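Lovastatin nonaketide synthase, polyketide synthase component (Aspergillus terreus, PDB 7CPX) builds the polyketide backbone of the cholesterol-lowering compound lovastatin from malonyl-CoA, methylating, reducing and dehydrating the growing chain in iterative cycles together with the partner enzyme LovC. Local coordinates at residues F968-F973 with L1007-T1012; M1001-A1006 with L1166-A1171; L1023-D1028 with D1202-V1207; K1029-D1034 with S1075-G1080; V1040-T1045 with F1062-C1067. The protein carries 2 engineered substitutions. All blocks are in the same frame, centred on the assembly; numbering follows the deposited sequence.

Interaction 1: F968-F973 with L1007-T1012; sequences FQWLNF and LMIAGT
I1009 enters the angle between two aromatic side chains of the strand, F968 and W970, and every side-chain atom of it meets one or both of them. Its CB lies near F968 CE1, at 4.2 Å. Chi1 of -65° sets CG1 beside the backbone N and anti to the carbonyl carbon, and from there CG1 stands over one face of the F968 ring, 3.8 Å from the centroid and 18° off the ring normal, a CH-pi contact. CG1 meets W970 differently, at the edge of the indole and in its plane, 3.6 Å from W970 CH2. CG2 lies nearest F968 CE1, while the tip CD1 reaches W970 CH2 at 3.8 Å. A beta-branched aliphatic residue suits this place because one arm, CG1 and CD1, reaches both rings while CG2 adds to F968. The pairing is that of a hotdog fold, in which strands such as 967-974 curve round the long helix 995-1012; the segments 968-973 and 1007-1012 run at 131°. One turn away, T1012 meets F968 tip to tip, with CG2 in the plane of the ring at its edge. Its OG1 is turned back to bond M1008 O at 2.8 Å, on the opposite face of that carbonyl from the helical N-H of T1012, so a hydroxyl can sit beside the aromatic tip without losing a partner. M1008 and W970 slide past each other in opposite directions. M1008 CB packs on W970 CZ2 at 3.6 Å, and SD approaches the five-membered ring obliquely as a Met-aromatic contact whose exact distance is doubtful.

Interaction 2: M1001-A1006 with L1166-A1171; sequences MAMEAA and LLLHPA
E1004 and L1166 cross at about a right angle, with the carboxylate of E1004 against CB and CG of L1166. This crossing joins the long helix of the N-terminal hotdog to the loop that leads into helix 1170-1184 of the C-terminal one, and is thus part of the seam of the double-hotdog dehydratase domain. The bend at chi2 (-65°) of E1004 turns CD toward the loop, where it lies 3.7 Å from L1166 CG. OE2 then accepts the N-H of L1167, N to OE2 2.7 Å with an angle of 157° at the hydrogen, and is met nearly head-on in line with its C-O bond. A glutamate suits a buried spot of this kind because one oxygen can satisfy a loop N-H while the other, OE1, has a weak hydrogen bond from H953 NE2. L1167 itself points at the helix: its CD1 rests 3.6 Å from M1003 CB. M1003 has an extended chain beyond CG and reaches L1020, I1022, I1204 and L1206 of the sheet, apolar partners that suit a long, flexible thioether. L1168 lies about 9 Å, side chain to side chain, from D1174, the probable proton donor of the dehydratase. On its way M1003 passes L1168 loosely, SD to CD1 4.4 Å.

Interaction 3: L1023-D1028 with D1202-V1207; sequences LDMSID and DRITLV
L1023 and R1203 face each other as an antiparallel non-hydrogen-bonded pair, 4.6 Å between CA atoms, and just beyond them D1024 N donates to D1202 O at 2.9 Å. Both chains turn a corner here, at D1024 with positive phi and psi and at D1202; the pairing of the strands carries on past it, M1025 with V1201 and I1027 with T1199. D1202 and R1203 both face E1254, a classic beta bulge. The side chains of L1023 and R1203 lie side by side, pointing the same way. L1023 CD2 rests on the methylenes of the arginine, 3.6 Å from CG and 3.8 Å from CD, so the leucine covers the greasy stem and leaves the head to polar partners. The bend at chi3, 61°, turns NE off that stem; beyond it the guanidinium makes a salt bridge with E1254, and NH1 binds T1205 OG1 within the guanidinium plane. M1025 SD and I1204 CD1, which cross obliquely, meet more loosely, at 4.2 Å. These strands join the two hotdogs of the dehydratase. The carboxylates of D1024 and D1202 stand 5.9 Å apart between their OD1 atoms; H1200, which hydrogen-bonds to D1024 OD1, may ease any repulsion between them.

Interaction 4: K1029-D1034 with S1075-G1080; sequences KAVIFD and SLSAKG
S1077 and K1029 exchange two hydrogen bonds, and these hold the irregular chain after strand 1016-1027 against strand 1075-1087. In the first, S1077 OG donates to K1029 O at 2.7 Å, arriving nearly along the C=O axis with an angle of 171° at the oxygen. In the second, K1029 N donates to S1077 O at 3.2 Å, with a nearly straight N-H (167°). The carbonyl of K1029 also receives a CA-H...O contact from S1077 CA at 3.4 Å. S1077 and A1078 together face I1064, a classic beta bulge, so the strand departs from regular pairing at the residue whose hydroxyl bonds K1029 O. Serine suits the place: short enough to stay beside its own backbone, its hydroxyl is shared by K1029 O, S1066 OG and Y998 OH.

The remaining contacts are van der Waals. K1029 stretches out, CG anti to the backbone N (chi1 -179°), and its aliphatic stem runs back beside the strand toward S1075: CB sits 3.4 Å from L1076 O and CD 3.6 Å from S1075 OG, whose hydrogen bond goes to S1066 O. A lysine is apt here, since its methylenes can pack on the strand while the residue stays at the exposed rim. V1031 turns CG2 to the hydroxyl of S1077 and sets CG1 over one face of F1033, two residues on, offset toward the rim.

All this lies in the N-terminal hotdog of the dehydratase. Y998 of helix 995-1012 hydrogen-bonds to S1077 OG, strand 1057-1067 pairs with 1075-1080, and the chain beyond V1031 joins strand 990-992.

Interaction 5: V1040-T1045 with F1062-C1067; sequences VELNLT and FKIDSC
N1043 N donates to D1065 O at 2.9 Å and 170°, the straightest of the six backbone bonds that pair the two strands. They form the antiparallel beta hairpin 1040-1052 with 1057-1067 of the N-terminal hotdog fold, where E1041 with C1067, N1043 with D1065 and T1045 with K1063 are the hydrogen-bonded pairs. L1042 with S1066 and L1044 with I1064 are the non-hydrogen-bonded ones, the second with CA atoms 4.2 Å apart. Alternation sends mostly polar residues to one face and mostly aliphatic ones to the other. E1041, N1043, T1045, K1063, D1065 and C1067 turn to the face that meets the second subunit, where E1041 OE2 makes a salt bridge with R941 of that subunit, N1043 ND2 gives the same oxygen a weak bond, and K1063 NZ bonds to V1048 O of the second subunit. Polar ends suit such a face, since the partner chain offers an arginine and a carbonyl oxygen. L1042, L1044, I1064 and S1066 occupy the other face, where L1044 touches A1005 and I1064 touches Y998 and M1001 of helix 995-1012; branched aliphatics suit this apolar side. Chi1 of 168° sets CG of L1044 anti to its backbone N, and chi2 of 44° then places CD1, which touches I1064 CD1 at 3.5 Å. L1042 CD2 touches S1066 CB at 3.6 Å. L1044 CD1 lies near the plane of the F1062 ring at its edge, 3.9 Å from F1062 CB.

In the fold
Helix 995-1012 ties interactions 1 and 2 together, with W970 CZ3 against A1005 CB at 3.4 Å, and L1044 of interaction 5 packs beside them, L1044 CD2 to A1005 CB 3.4 Å. Interactions 1 and 5 share the sheet directly: N972 O and L1042 N are 2.9 Å apart, a probable hydrogen bond. Strand 1057-1067 carries the pairing on to interaction 4, whose centre is about 7 Å from that of interaction 5. Interactions 2 and 3 bridge the two hotdogs, meeting where M1003 CE touches I1204 CG2 at 3.5 Å. Of the probable catalytic pair, H985 is about 9 Å from V1031 and D1174 about 9 Å from L1168, side chain to side chain.

Interaction 1: F968-F973 with L1007-T1012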
# COMPACT_ATOMS: atom_id res chain seq x y z
N PHE A 968 1.33 -4.37 4.75
CA PHE A 968 0.63 -3.34 5.50
C PHE A 968 1.12 -1.98 5.03
O PHE A 968 2.26 -1.84 4.58
CB PHE A 968 0.87 -3.48 7.00
CG PHE A 968 0.52 -4.83 7.56
CD1 PHE A 968 1.33 -5.93 7.31
CD2 PHE A 968 -0.60 -5.00 8.35
CE1 PHE A 968 1.01 -7.17 7.82
CE2 PHE A 968 -0.91 -6.24 8.87
CZ PHE A 968 -0.11 -7.32 8.60
N GLN A 969 0.26 -0.97 5.16
CA GLN A 969 0.65 0.40 4.86
C GLN A 969 -0.14 1.32 5.78
O GLN A 969 -1.31 1.63 5.51
CB GLN A 969 0.41 0.74 3.39
CG GLN A 969 1.00 2.07 2.97
CD GLN A 969 0.96 2.28 1.48
OE1 GLN A 969 0.21 1.62 0.77
NE2 GLN A 969 1.78 3.20 0.99
N TRP A 970 0.50 1.76 6.86
CA TRP A 970 -0.11 2.72 7.77
C TRP A 970 0.03 4.12 7.20
O TRP A 970 1.14 4.57 6.91
CB TRP A 970 0.53 2.64 9.15
CG TRP A 970 0.29 1.35 9.85
CD1 TRP A 970 -0.69 1.09 10.75
CD2 TRP A 970 1.04 0.15 9.70
NE1 TRP A 970 -0.60 -0.21 11.18
CE2 TRP A 970 0.46 -0.81 10.55
CE3 TRP A 970 2.15 -0.21 8.94
CZ2 TRP A 970 0.95 -2.11 10.66
CZ3 TRP A 970 2.63 -1.50 9.05
CH2 TRP A 970 2.03 -2.43 9.90
N LEU A 971 -1.10 4.81 7.06
CA LEU A 971 -1.16 6.13 6.46
C LEU A 971 -1.44 7.16 7.55
O LEU A 971 -2.36 6.97 8.36
CB LEU A 971 -2.24 6.19 5.39
CG LEU A 971 -2.22 5.04 4.39
CD1 LEU A 971 -3.47 5.05 3.53
CD2 LEU A 971 -0.98 5.11 3.52
N ASN A 972 -0.66 8.24 7.57
CA ASN A 972 -0.83 9.28 8.56
C ASN A 972 -0.43 10.61 7.93
O ASN A 972 0.30 10.65 6.94
CB ASN A 972 0.01 9.00 9.81
CG ASN A 972 -0.20 10.03 10.90
OD1 ASN A 972 -1.02 10.93 10.77
ND2 ASN A 972 0.55 9.89 11.99
N PHE A 973 -0.93 11.70 8.51
CA PHE A 973 -0.57 13.05 8.09
C PHE A 973 -0.15 13.79 9.36
O PHE A 973 -0.96 14.47 10.00
CB PHE A 973 -1.73 13.73 7.38
CG PHE A 973 -1.91 13.28 5.96
CD1 PHE A 973 -2.37 12.01 5.68
CD2 PHE A 973 -1.63 14.13 4.91
CE1 PHE A 973 -2.54 11.59 4.38
CE2 PHE A 973 -1.81 13.72 3.60
CZ PHE A 973 -2.26 12.45 3.34
N LEU A 1007 4.87 -4.46 15.86
CA LEU A 1007 3.92 -4.90 16.87
C LEU A 1007 2.56 -5.19 16.25
O LEU A 1007 1.94 -6.22 16.53
CB LEU A 1007 3.77 -3.83 17.96
CG LEU A 1007 4.91 -3.58 18.94
CD1 LEU A 1007 4.36 -2.90 20.18
CD2 LEU A 1007 5.62 -4.87 19.31
N MET A 1008 2.07 -4.27 15.41
CA MET A 1008 0.76 -4.45 14.79
C MET A 1008 0.75 -5.65 13.86
O MET A 1008 -0.25 -6.38 13.79
CB MET A 1008 0.35 -3.19 14.05
CG MET A 1008 0.17 -1.98 14.95
SD MET A 1008 -0.62 -0.58 14.12
CE MET A 1008 -2.30 -1.19 13.98
N ILE A 1009 1.85 -5.88 13.13
CA ILE A 1009 1.93 -7.04 12.26
C ILE A 1009 1.90 -8.32 13.07
O ILE A 1009 1.19 -9.28 12.73
CB ILE A 1009 3.20 -6.96 11.39
CG1 ILE A 1009 3.11 -5.77 10.45
CG2 ILE A 1009 3.38 -8.24 10.61
CD1 ILE A 1009 4.41 -5.40 9.78
N ALA A 1010 2.66 -8.37 14.17
CA ALA A 1010 2.65 -9.56 15.02
C ALA A 1010 1.26 -9.80 15.59
O ALA A 1010 0.79 -10.94 15.64
CB ALA A 1010 3.68 -9.41 16.13
N GLY A 1011 0.59 -8.73 16.02
CA GLY A 1011 -0.78 -8.88 16.50
C GLY A 1011 -1.71 -9.39 15.41
O GLY A 1011 -2.61 -10.18 15.68
N THR A 1012 -1.49 -8.95 14.17
CA THR A 1012 -2.29 -9.45 13.06
C THR A 1012 -2.13 -10.95 12.90
O THR A 1012 -3.08 -11.64 12.53
CB THR A 1012 -1.89 -8.73 11.77
OG1 THR A 1012 -2.06 -7.32 11.93
CG2 THR A 1012 -2.74 -9.21 10.60

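Interaction 2: M1001-A1006 with L1166-A1171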
# COMPACT_ATOMS: atom_id res chain seq x y z
N MET A 1001 8.15 4.18 14.66
CA MET A 1001 7.10 3.82 13.72
C MET A 1001 7.29 2.40 13.21
O MET A 1001 6.34 1.62 13.14
CB MET A 1001 7.09 4.81 12.55
CG MET A 1001 6.61 6.19 12.91
SD MET A 1001 6.84 7.39 11.57
CE MET A 1001 5.83 6.67 10.27
N ALA A 1002 8.52 2.05 12.86
CA ALA A 1002 8.80 0.71 12.37
C ALA A 1002 8.52 -0.33 13.44
O ALA A 1002 7.95 -1.40 13.16
CB ALA A 1002 10.24 0.61 11.88
N MET A 1003 8.90 -0.05 14.69
CA MET A 1003 8.70 -1.01 15.76
C MET A 1003 7.21 -1.18 16.08
O MET A 1003 6.75 -2.29 16.34
CB MET A 1003 9.48 -0.60 17.00
CG MET A 1003 10.98 -0.66 16.79
SD MET A 1003 11.94 -0.73 18.31
CE MET A 1003 13.56 -1.10 17.66
N GLU A 1004 6.45 -0.08 16.06
CA GLU A 1004 5.02 -0.19 16.27
C GLU A 1004 4.35 -0.93 15.12
O GLU A 1004 3.40 -1.69 15.33
CB GLU A 1004 4.41 1.20 16.43
CG GLU A 1004 4.84 1.91 17.71
CD GLU A 1004 4.34 1.21 18.95
OE1 GLU A 1004 3.44 0.35 18.84
OE2 GLU A 1004 4.85 1.51 20.05
N ALA A 1005 4.83 -0.72 13.89
CA ALA A 1005 4.34 -1.50 12.76
C ALA A 1005 4.62 -2.98 12.96
O ALA A 1005 3.79 -3.83 12.65
CB ALA A 1005 4.97 -1.00 11.47
N ALA A 1006 5.81 -3.30 13.47
CA ALA A 1006 6.13 -4.69 13.78
C ALA A 1006 5.17 -5.25 14.82
O ALA A 1006 4.71 -6.39 14.71
CB ALA A 1006 7.58 -4.79 14.27
N LEU A 1166 3.13 2.80 24.01
CA LEU A 1166 3.98 2.44 22.89
C LEU A 1166 5.30 1.87 23.40
O LEU A 1166 5.68 2.03 24.56
CB LEU A 1166 4.25 3.66 22.00
CG LEU A 1166 3.15 4.01 20.99
CD1 LEU A 1166 1.87 4.39 21.70
CD2 LEU A 1166 3.62 5.13 20.08
N LEU A 1167 6.01 1.19 22.49
CA LEU A 1167 7.31 0.63 22.85
C LEU A 1167 8.26 1.72 23.32
O LEU A 1167 8.89 1.60 24.38
CB LEU A 1167 7.90 -0.11 21.66
CG LEU A 1167 7.16 -1.37 21.21
CD1 LEU A 1167 7.77 -1.92 19.94
CD2 LEU A 1167 7.20 -2.41 22.32
N LEU A 1168 8.38 2.79 22.54
CA LEU A 1168 9.31 3.86 22.83
C LEU A 1168 8.65 5.20 22.57
O LEU A 1168 7.92 5.36 21.58
CB LEU A 1168 10.58 3.75 21.96
CG LEU A 1168 11.62 2.71 22.36
CD1 LEU A 1168 12.61 2.51 21.23
CD2 LEU A 1168 12.34 3.15 23.62
N HIS A 1169 8.90 6.15 23.45
CA HIS A 1169 8.64 7.54 23.14
C HIS A 1169 9.78 8.03 22.27
O HIS A 1169 10.93 8.05 22.72
CB HIS A 1169 8.53 8.36 24.42
CG HIS A 1169 8.07 9.77 24.21
ND1 HIS A 1169 8.16 10.42 23.00
CD2 HIS A 1169 7.52 10.66 25.07
CE1 HIS A 1169 7.68 11.64 23.12
NE2 HIS A 1169 7.29 11.81 24.37
N PRO A 1170 9.52 8.43 21.01
CA PRO A 1170 10.63 8.82 20.13
C PRO A 1170 11.57 9.83 20.77
O PRO A 1170 12.74 9.93 20.37
CB PRO A 1170 9.90 9.42 18.92
CG PRO A 1170 8.63 8.67 18.87
CD PRO A 1170 8.23 8.43 20.30
N ALA A 1171 11.09 10.57 21.76
CA ALA A 1171 11.96 11.46 22.51
C ALA A 1171 13.05 10.68 23.24
O ALA A 1171 14.22 11.07 23.21
CB ALA A 1171 11.15 12.29 23.49

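Interaction 3: L1023-D1028 with D1202-V1207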
# COMPACT_ATOMS: atom_id res chain seq x y z
N LEU A 1023 17.12 -3.79 11.02
CA LEU A 1023 18.36 -4.06 10.32
C LEU A 1023 18.52 -3.15 9.11
O LEU A 1023 17.54 -2.84 8.42
CB LEU A 1023 18.42 -5.52 9.87
CG LEU A 1023 18.21 -6.58 10.96
CD1 LEU A 1023 18.07 -7.96 10.35
CD2 LEU A 1023 19.36 -6.55 11.95
N ASP A 1024 19.75 -2.72 8.87
CA ASP A 1024 20.10 -1.96 7.67
C ASP A 1024 19.15 -0.79 7.46
O ASP A 1024 18.80 -0.45 6.32
CB ASP A 1024 20.13 -2.86 6.44
CG ASP A 1024 20.78 -2.20 5.24
OD1 ASP A 1024 21.23 -1.04 5.37
OD2 ASP A 1024 20.84 -2.84 4.17
N MET A 1025 18.71 -0.17 8.55
CA MET A 1025 17.79 0.96 8.43
C MET A 1025 18.52 2.18 7.90
O MET A 1025 19.66 2.46 8.27
CB MET A 1025 17.16 1.27 9.78
CG MET A 1025 16.27 2.50 9.74
SD MET A 1025 15.15 2.60 11.14
CE MET A 1025 14.20 4.05 10.71
N SER A 1026 17.84 2.92 7.03
CA SER A 1026 18.39 4.12 6.42
C SER A 1026 17.35 5.23 6.46
O SER A 1026 16.20 5.01 6.05
CB SER A 1026 18.83 3.86 4.98
OG SER A 1026 19.33 5.03 4.37
N ILE A 1027 17.75 6.40 6.93
CA ILE A 1027 16.92 7.59 6.90
C ILE A 1027 17.35 8.40 5.68
O ILE A 1027 18.41 9.03 5.68
CB ILE A 1027 17.05 8.41 8.19
CG1 ILE A 1027 16.39 7.68 9.37
CG2 ILE A 1027 16.42 9.78 8.01
CD1 ILE A 1027 17.17 6.49 9.87
N ASP A 1028 16.52 8.39 4.64
CA ASP A 1028 16.89 8.98 3.37
C ASP A 1028 16.59 10.47 3.30
O ASP A 1028 17.40 11.24 2.77
CB ASP A 1028 16.17 8.26 2.23
CG ASP A 1028 16.51 6.78 2.16
OD1 ASP A 1028 16.10 6.04 3.08
OD2 ASP A 1028 17.19 6.37 1.20
N ASP A 1202 22.67 0.51 11.46
CA ASP A 1202 23.00 -0.86 11.08
C ASP A 1202 22.09 -1.85 11.79
O ASP A 1202 21.55 -2.77 11.16
CB ASP A 1202 24.47 -1.15 11.39
CG ASP A 1202 24.93 -2.46 10.79
OD1 ASP A 1202 24.13 -3.12 10.09
OD2 ASP A 1202 26.10 -2.84 11.02
N ARG A 1203 21.91 -1.69 13.10
CA ARG A 1203 20.99 -2.59 13.80
C ARG A 1203 20.50 -1.98 15.10
O ARG A 1203 21.27 -1.90 16.06
CB ARG A 1203 21.65 -3.94 14.05
CG ARG A 1203 20.77 -4.90 14.84
CD ARG A 1203 21.48 -6.21 15.11
NE ARG A 1203 22.69 -6.01 15.89
CZ ARG A 1203 22.71 -5.83 17.20
NH1 ARG A 1203 21.59 -5.80 17.91
NH2 ARG A 1203 23.88 -5.67 17.82
N ILE A 1204 19.24 -1.59 15.15
CA ILE A 1204 18.57 -1.42 16.43
C ILE A 1204 18.05 -2.77 16.90
O ILE A 1204 17.84 -3.69 16.10
CB ILE A 1204 17.42 -0.40 16.34
CG1 ILE A 1204 17.88 0.87 15.62
CG2 ILE A 1204 16.91 -0.05 17.72
CD1 ILE A 1204 17.46 0.93 14.17
N THR A 1205 17.86 -2.91 18.20
CA THR A 1205 17.28 -4.14 18.72
C THR A 1205 16.61 -3.85 20.05
O THR A 1205 17.28 -3.47 21.01
CB THR A 1205 18.34 -5.22 18.89
OG1 THR A 1205 19.05 -5.39 17.66
CG2 THR A 1205 17.68 -6.53 19.26
N LEU A 1206 15.30 -4.04 20.12
CA LEU A 1206 14.49 -3.67 21.27
C LEU A 1206 13.79 -4.88 21.85
O LEU A 1206 13.28 -5.74 21.11
CB LEU A 1206 13.47 -2.60 20.87
CG LEU A 1206 12.54 -2.11 21.98
CD1 LEU A 1206 12.45 -0.60 21.95
CD2 LEU A 1206 11.17 -2.72 21.83
N VAL A 1207 13.77 -4.95 23.17
CA VAL A 1207 13.02 -5.98 23.89
C VAL A 1207 11.68 -5.37 24.26
O VAL A 1207 11.57 -4.69 25.29
CB VAL A 1207 13.78 -6.48 25.13
CG1 VAL A 1207 13.00 -7.57 25.83
CG2 VAL A 1207 15.16 -6.98 24.74

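Interaction 4: K1029-D1034 with S1075-G1080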
# COMPACT_ATOMS: atom_id res chain seq x y z
N LYS A 1029 15.44 10.90 3.82
CA LYS A 1029 15.03 12.30 3.74
C LYS A 1029 14.38 12.69 5.06
O LYS A 1029 13.32 12.17 5.41
CB LYS A 1029 14.07 12.53 2.58
CG LYS A 1029 13.62 13.97 2.43
CD LYS A 1029 12.85 14.18 1.14
CE LYS A 1029 12.51 15.65 0.92
NZ LYS A 1029 11.88 15.89 -0.40
N ALA A 1030 15.02 13.60 5.79
CA ALA A 1030 14.43 14.11 7.02
C ALA A 1030 13.16 14.90 6.70
O ALA A 1030 13.14 15.71 5.77
CB ALA A 1030 15.43 15.00 7.75
N VAL A 1031 12.11 14.64 7.46
CA VAL A 1031 10.83 15.32 7.28
C VAL A 1031 10.91 16.67 7.97
O VAL A 1031 10.96 16.75 9.20
CB VAL A 1031 9.67 14.48 7.81
CG1 VAL A 1031 8.48 15.37 8.13
CG2 VAL A 1031 9.27 13.43 6.80
N ILE A 1032 10.91 17.74 7.18
CA ILE A 1032 10.96 19.10 7.71
C ILE A 1032 9.54 19.64 7.79
O ILE A 1032 8.82 19.66 6.79
CB ILE A 1032 11.84 20.00 6.83
CG1 ILE A 1032 13.19 19.33 6.53
CG2 ILE A 1032 12.05 21.35 7.50
CD1 ILE A 1032 13.99 18.97 7.76
N PHE A 1033 9.15 20.07 8.98
CA PHE A 1033 7.83 20.66 9.21
C PHE A 1033 7.96 22.17 9.11
O PHE A 1033 8.65 22.80 9.92
CB PHE A 1033 7.27 20.24 10.57
CG PHE A 1033 7.03 18.77 10.69
CD1 PHE A 1033 5.88 18.20 10.18
CD2 PHE A 1033 7.95 17.96 11.33
CE1 PHE A 1033 5.65 16.84 10.30
CE2 PHE A 1033 7.73 16.60 11.46
CZ PHE A 1033 6.58 16.04 10.94
N ASP A 1034 7.30 22.76 8.12
CA ASP A 1034 7.36 24.21 7.96
C ASP A 1034 6.76 24.92 9.16
O ASP A 1034 7.30 25.94 9.62
CB ASP A 1034 6.62 24.62 6.68
CG ASP A 1034 6.76 26.10 6.37
OD1 ASP A 1034 7.52 26.79 7.08
OD2 ASP A 1034 6.11 26.57 5.42
N SER A 1075 7.81 10.75 -1.20
CA SER A 1075 9.23 10.40 -1.22
C SER A 1075 9.53 9.44 -0.08
O SER A 1075 8.69 9.15 0.77
CB SER A 1075 10.09 11.66 -1.10
OG SER A 1075 9.89 12.30 0.15
N LEU A 1076 10.76 8.93 -0.09
CA LEU A 1076 11.22 8.00 0.93
C LEU A 1076 11.88 8.78 2.07
O LEU A 1076 12.88 9.47 1.85
CB LEU A 1076 12.21 6.99 0.35
CG LEU A 1076 12.68 5.92 1.34
CD1 LEU A 1076 11.56 4.95 1.64
CD2 LEU A 1076 13.90 5.18 0.81
N SER A 1077 11.31 8.66 3.27
CA SER A 1077 11.91 9.26 4.45
C SER A 1077 12.88 8.31 5.13
O SER A 1077 13.95 8.74 5.58
CB SER A 1077 10.81 9.67 5.44
OG SER A 1077 10.91 11.04 5.78
N ALA A 1078 12.53 7.04 5.21
CA ALA A 1078 13.39 6.05 5.84
C ALA A 1078 13.06 4.68 5.27
O ALA A 1078 12.00 4.47 4.68
CB ALA A 1078 13.23 6.05 7.36
N LYS A 1079 13.98 3.74 5.48
CA LYS A 1079 13.77 2.36 5.05
C LYS A 1079 14.61 1.44 5.91
O LYS A 1079 15.55 1.88 6.59
CB LYS A 1079 14.12 2.18 3.57
CG LYS A 1079 15.57 2.49 3.23
CD LYS A 1079 15.89 2.13 1.79
CE LYS A 1079 17.33 2.45 1.46
NZ LYS A 1079 17.68 2.07 0.06
N GLY A 1080 14.28 0.16 5.87
CA GLY A 1080 15.04 -0.83 6.61
C GLY A 1080 14.32 -2.16 6.63
O GLY A 1080 13.38 -2.39 5.86

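Interaction 5: V1040-T1045 with F1062-C1067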
# COMPACT_ATOMS: atom_id res chain seq x y z
N VAL A 1040 2.49 16.73 7.10
CA VAL A 1040 3.45 15.96 6.32
C VAL A 1040 2.95 14.52 6.29
O VAL A 1040 2.76 13.90 7.35
CB VAL A 1040 4.86 16.04 6.92
CG1 VAL A 1040 5.82 15.18 6.13
CG2 VAL A 1040 5.33 17.49 6.94
N GLU A 1041 2.72 14.00 5.10
CA GLU A 1041 2.20 12.65 4.97
C GLU A 1041 3.30 11.64 5.23
O GLU A 1041 4.38 11.71 4.62
CB GLU A 1041 1.60 12.43 3.58
CG GLU A 1041 1.07 11.03 3.35
CD GLU A 1041 0.32 10.90 2.04
OE1 GLU A 1041 -0.00 11.94 1.44
OE2 GLU A 1041 0.06 9.75 1.62
N LEU A 1042 3.04 10.69 6.13
CA LEU A 1042 3.93 9.58 6.41
C LEU A 1042 3.17 8.29 6.13
O LEU A 1042 2.12 8.03 6.73
CB LEU A 1042 4.41 9.61 7.86
CG LEU A 1042 5.27 10.80 8.27
CD1 LEU A 1042 5.70 10.66 9.72
CD2 LEU A 1042 6.48 10.94 7.38
N ASN A 1043 3.71 7.48 5.22
CA ASN A 1043 3.13 6.20 4.86
C ASN A 1043 4.17 5.13 5.15
O ASN A 1043 5.18 5.02 4.44
CB ASN A 1043 2.71 6.17 3.39
CG ASN A 1043 1.88 7.38 3.00
OD1 ASN A 1043 2.09 7.99 1.96
ND2 ASN A 1043 0.92 7.73 3.86
N LEU A 1044 3.95 4.37 6.22
CA LEU A 1044 4.85 3.28 6.58
C LEU A 1044 4.34 2.01 5.93
O LEU A 1044 3.33 1.44 6.35
CB LEU A 1044 4.95 3.13 8.09
CG LEU A 1044 5.63 1.85 8.58
CD1 LEU A 1044 6.89 1.56 7.78
CD2 LEU A 1044 5.97 1.94 10.05
N THR A 1045 5.03 1.56 4.88
CA THR A 1045 4.71 0.32 4.20
C THR A 1045 5.62 -0.77 4.73
O THR A 1045 6.85 -0.69 4.57
CB THR A 1045 4.87 0.47 2.69
OG1 THR A 1045 4.06 1.57 2.23
CG2 THR A 1045 4.45 -0.80 1.98
N PHE A 1062 10.50 -2.59 5.64
CA PHE A 1062 9.67 -1.45 5.97
C PHE A 1062 10.24 -0.20 5.33
O PHE A 1062 11.46 -0.06 5.17
CB PHE A 1062 9.54 -1.25 7.49
CG PHE A 1062 10.77 -0.68 8.14
CD1 PHE A 1062 10.90 0.68 8.31
CD2 PHE A 1062 11.78 -1.51 8.59
CE1 PHE A 1062 12.02 1.22 8.91
CE2 PHE A 1062 12.91 -0.98 9.20
CZ PHE A 1062 13.03 0.39 9.35
N LYS A 1063 9.34 0.71 4.94
CA LYS A 1063 9.71 1.96 4.28
C LYS A 1063 8.74 3.04 4.76
O LYS A 1063 7.54 2.94 4.52
CB LYS A 1063 9.65 1.82 2.76
CG LYS A 1063 10.48 0.69 2.20
CD LYS A 1063 10.32 0.58 0.69
CE LYS A 1063 11.06 -0.61 0.13
NZ LYS A 1063 12.53 -0.52 0.38
N ILE A 1064 9.27 4.04 5.45
CA ILE A 1064 8.50 5.22 5.83
C ILE A 1064 8.67 6.22 4.70
O ILE A 1064 9.68 6.92 4.61
CB ILE A 1064 8.94 5.79 7.18
CG1 ILE A 1064 8.59 4.84 8.32
CG2 ILE A 1064 8.28 7.14 7.41
CD1 ILE A 1064 9.56 3.70 8.47
N ASP A 1065 7.69 6.26 3.80
CA ASP A 1065 7.67 7.27 2.76
C ASP A 1065 7.09 8.57 3.32
O ASP A 1065 6.17 8.55 4.14
CB ASP A 1065 6.83 6.80 1.57
CG ASP A 1065 7.26 5.43 1.07
OD1 ASP A 1065 8.46 5.11 1.17
OD2 ASP A 1065 6.39 4.68 0.59
N SER A 1066 7.63 9.69 2.86
CA SER A 1066 7.23 10.99 3.38
C SER A 1066 6.95 11.95 2.24
O SER A 1066 7.59 11.90 1.19
CB SER A 1066 8.30 11.59 4.30
OG SER A 1066 9.55 11.67 3.65
N CYS A 1067 5.98 12.83 2.47
CA CYS A 1067 5.65 13.91 1.56
C CYS A 1067 5.42 15.17 2.38
O CYS A 1067 4.44 15.24 3.13
CB CYS A 1067 4.42 13.59 0.72
SG CYS A 1067 4.00 14.89 -0.45